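PDB 3GC6: ecto-NAD+ glycohydrolase (CD38 molecule) from Bos taurus, which belongs to the ADP-ribosyl cyclase family of enzymes and is probably active on the outer face of the cell membrane. Local coordinates for residues V148-R156 and I182-N190. The protein carries 1 engineered substitution. Numbering follows the deposited sequence.
Sequences VFWEVLSER and IFGRVQAPN. Engineered in segment 182-190: Gln187 (natural residue Glu). With SO4 (sulfate ion), chain G.
Ser154 and Gln187 meet where two helical segments of the ADP-ribosyl cyclase fold, 148-156 and 182-187, cross at -66°. The first is part of helix 145-159, packed against helices 69-74 and 110-115; in the second, Phe183 and Gln187 rest on strand 85-88 of the parallel sheet. The tight part is centred on Ser154, small enough for its CA to come within 5.8 Å of that of Gln187. The engineered Gln187, Glu in the natural protein, sends an extended chain past the serine CB, and its NE2 donates to Ser154 OG over 2.9 Å, nearly straight at 170° and in the amide plane. Ile182 suits the adjoining place because its branched apolar chain is long enough to bring CD1 to Ser154 OG and Trp150 CB; buried Val186 presses CG1 against Glu155 CG at 3.3 Å, the side chains crossing at about a right angle. Looser is the partly exposed side formed by the outer parts of Glu151 and Glu155, whose carboxylate salt-bridges Lys65. At the N-terminal end of helix 182-187, Ile182 N hydrogen-bonds O1 of a sulfate, probably from the crystallisation liquor. Within the tight part, Ser154 OG passes its own hydrogen to Trp150 O at 2.7 Å, approaching from the face opposite Ser154 N.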
# COMPACT_ATOMS: atom_id res chain seq x y z
N VAL A 148 2.73 -21.95 16.41
CA VAL A 148 4.03 -21.28 16.45
C VAL A 148 3.96 -19.86 15.85
O VAL A 148 4.58 -18.92 16.36
CB VAL A 148 5.12 -22.16 15.82
CG1 VAL A 148 6.39 -21.37 15.65
CG2 VAL A 148 5.33 -23.38 16.72
N PHE A 149 3.17 -19.67 14.80
CA PHE A 149 2.98 -18.33 14.24
C PHE A 149 2.49 -17.37 15.33
O PHE A 149 3.05 -16.28 15.53
CB PHE A 149 1.93 -18.37 13.12
CG PHE A 149 1.52 -17.01 12.65
CD1 PHE A 149 2.28 -16.30 11.71
CD2 PHE A 149 0.37 -16.43 13.17
CE1 PHE A 149 1.86 -14.99 11.27
CE2 PHE A 149 -0.03 -15.14 12.75
CZ PHE A 149 0.71 -14.45 11.80
N TRP A 150 1.43 -17.76 16.04
CA TRP A 150 0.86 -16.81 17.01
C TRP A 150 1.83 -16.61 18.19
O TRP A 150 1.86 -15.54 18.79
CB TRP A 150 -0.52 -17.29 17.47
CG TRP A 150 -1.52 -17.10 16.39
CD1 TRP A 150 -2.13 -18.07 15.65
CD2 TRP A 150 -2.06 -15.85 15.91
NE1 TRP A 150 -3.00 -17.52 14.72
CE2 TRP A 150 -2.96 -16.14 14.87
CE3 TRP A 150 -1.83 -14.51 16.24
CZ2 TRP A 150 -3.67 -15.12 14.18
CZ3 TRP A 150 -2.51 -13.51 15.56
CH2 TRP A 150 -3.43 -13.82 14.54
N GLU A 151 2.60 -17.65 18.51
CA GLU A 151 3.58 -17.54 19.59
C GLU A 151 4.65 -16.53 19.20
O GLU A 151 4.97 -15.61 19.98
CB GLU A 151 4.15 -18.94 19.91
CG GLU A 151 5.51 -19.07 20.54
CD GLU A 151 6.03 -20.51 20.29
OE1 GLU A 151 5.26 -21.47 20.53
OE2 GLU A 151 7.17 -20.68 19.80
N VAL A 152 5.24 -16.65 18.00
CA VAL A 152 6.34 -15.76 17.67
C VAL A 152 5.81 -14.35 17.38
O VAL A 152 6.46 -13.35 17.73
CB VAL A 152 7.22 -16.31 16.52
CG1 VAL A 152 6.43 -16.48 15.28
CG2 VAL A 152 8.44 -15.37 16.31
N LEU A 153 4.64 -14.26 16.76
CA LEU A 153 4.07 -12.92 16.55
C LEU A 153 3.84 -12.25 17.90
O LEU A 153 4.10 -11.05 18.06
CB LEU A 153 2.76 -12.95 15.75
CG LEU A 153 2.44 -11.65 15.00
CD1 LEU A 153 3.43 -11.40 13.84
CD2 LEU A 153 0.99 -11.69 14.52
N SER A 154 3.32 -13.02 18.84
CA SER A 154 3.04 -12.49 20.21
C SER A 154 4.31 -12.00 20.88
O SER A 154 4.32 -10.94 21.54
CB SER A 154 2.44 -13.59 21.09
OG SER A 154 1.10 -13.84 20.73
N GLU A 155 5.38 -12.78 20.78
CA GLU A 155 6.69 -12.37 21.36
C GLU A 155 7.17 -11.07 20.79
O GLU A 155 7.59 -10.17 21.53
CB GLU A 155 7.75 -13.45 21.11
CG GLU A 155 7.48 -14.73 21.85
CD GLU A 155 8.60 -15.76 21.70
OE1 GLU A 155 9.39 -15.66 20.74
OE2 GLU A 155 8.66 -16.70 22.53
N ARG A 156 7.12 -10.94 19.46
CA ARG A 156 7.67 -9.75 18.83
C ARG A 156 6.80 -8.53 19.19
O ARG A 156 7.31 -7.45 19.47
CB ARG A 156 7.81 -9.95 17.34
CG ARG A 156 8.82 -11.05 16.97
CD ARG A 156 10.26 -10.59 17.26
NE ARG A 156 10.62 -9.47 16.39
CZ ARG A 156 11.24 -9.61 15.22
NH1 ARG A 156 11.55 -10.82 14.78
NH2 ARG A 156 11.52 -8.54 14.48
N ILE A 182 -1.90 -17.70 26.09
CA ILE A 182 -0.84 -17.09 25.28
C ILE A 182 -0.40 -15.75 25.91
O ILE A 182 0.76 -15.38 25.87
CB ILE A 182 -1.22 -16.95 23.78
CG1 ILE A 182 -0.00 -16.57 22.95
CG2 ILE A 182 -2.44 -16.01 23.57
CD1 ILE A 182 -0.18 -16.91 21.48
N PHE A 183 -1.36 -15.02 26.48
CA PHE A 183 -1.01 -13.76 27.13
C PHE A 183 -0.08 -14.01 28.32
O PHE A 183 0.94 -13.33 28.52
CB PHE A 183 -2.26 -12.99 27.60
CG PHE A 183 -1.91 -11.80 28.46
CD1 PHE A 183 -1.28 -10.71 27.91
CD2 PHE A 183 -2.19 -11.81 29.81
CE1 PHE A 183 -0.91 -9.61 28.69
CE2 PHE A 183 -1.87 -10.72 30.62
CZ PHE A 183 -1.22 -9.61 30.06
N GLY A 184 -0.41 -15.03 29.11
CA GLY A 184 0.35 -15.27 30.34
C GLY A 184 1.68 -15.97 30.11
O GLY A 184 2.62 -15.77 30.85
N ARG A 185 1.73 -16.80 29.08
CA ARG A 185 2.91 -17.64 28.85
C ARG A 185 3.92 -16.95 27.92
O ARG A 185 5.15 -17.09 28.12
CB ARG A 185 2.47 -18.97 28.23
CG ARG A 185 3.62 -19.91 27.84
CD ARG A 185 3.12 -21.18 27.12
NE ARG A 185 2.37 -20.92 25.88
CZ ARG A 185 1.04 -20.97 25.83
NH1 ARG A 185 0.37 -21.29 26.92
NH2 ARG A 185 0.37 -20.72 24.71
N VAL A 186 3.41 -16.19 26.94
CA VAL A 186 4.25 -15.64 25.89
C VAL A 186 4.31 -14.11 25.89
O VAL A 186 5.37 -13.52 25.67
CB VAL A 186 3.78 -16.13 24.47
CG1 VAL A 186 4.71 -15.58 23.42
CG2 VAL A 186 3.75 -17.64 24.41
N GLN A 187 3.16 -13.46 26.10
CA GLN A 187 3.17 -11.99 25.94
C GLN A 187 3.68 -11.27 27.17
O GLN A 187 4.68 -10.56 27.09
CB GLN A 187 1.79 -11.50 25.53
CG GLN A 187 1.36 -12.06 24.16
CD GLN A 187 -0.11 -11.84 23.84
OE1 GLN A 187 -0.83 -11.19 24.57
NE2 GLN A 187 -0.54 -12.37 22.68
N ALA A 188 3.06 -11.50 28.32
CA ALA A 188 3.48 -10.77 29.52
C ALA A 188 4.97 -10.99 29.86
O ALA A 188 5.67 -10.06 30.17
CB ALA A 188 2.55 -11.08 30.74
N PRO A 189 5.46 -12.24 29.77
CA PRO A 189 6.86 -12.47 30.16
C PRO A 189 7.87 -11.84 29.20
O PRO A 189 9.05 -11.74 29.56
CB PRO A 189 6.99 -14.01 30.10
CG PRO A 189 5.58 -14.48 30.40
CD PRO A 189 4.69 -13.51 29.69
N ASN A 190 7.39 -11.43 28.02
CA ASN A 190 8.28 -10.87 27.01
C ASN A 190 8.08 -9.36 26.80
O ASN A 190 8.67 -8.80 25.89
CB ASN A 190 8.16 -11.63 25.70
CG ASN A 190 8.79 -12.98 25.78
OD1 ASN A 190 8.11 -14.02 25.66
ND2 ASN A 190 10.09 -13.00 26.03
S SO4 G . -5.60 -18.53 25.04
O1 SO4 G . -4.14 -18.66 24.99
O2 SO4 G . -6.11 -18.51 23.69
O3 SO4 G . -6.08 -19.73 25.75
O4 SO4 G . -6.02 -17.35 25.79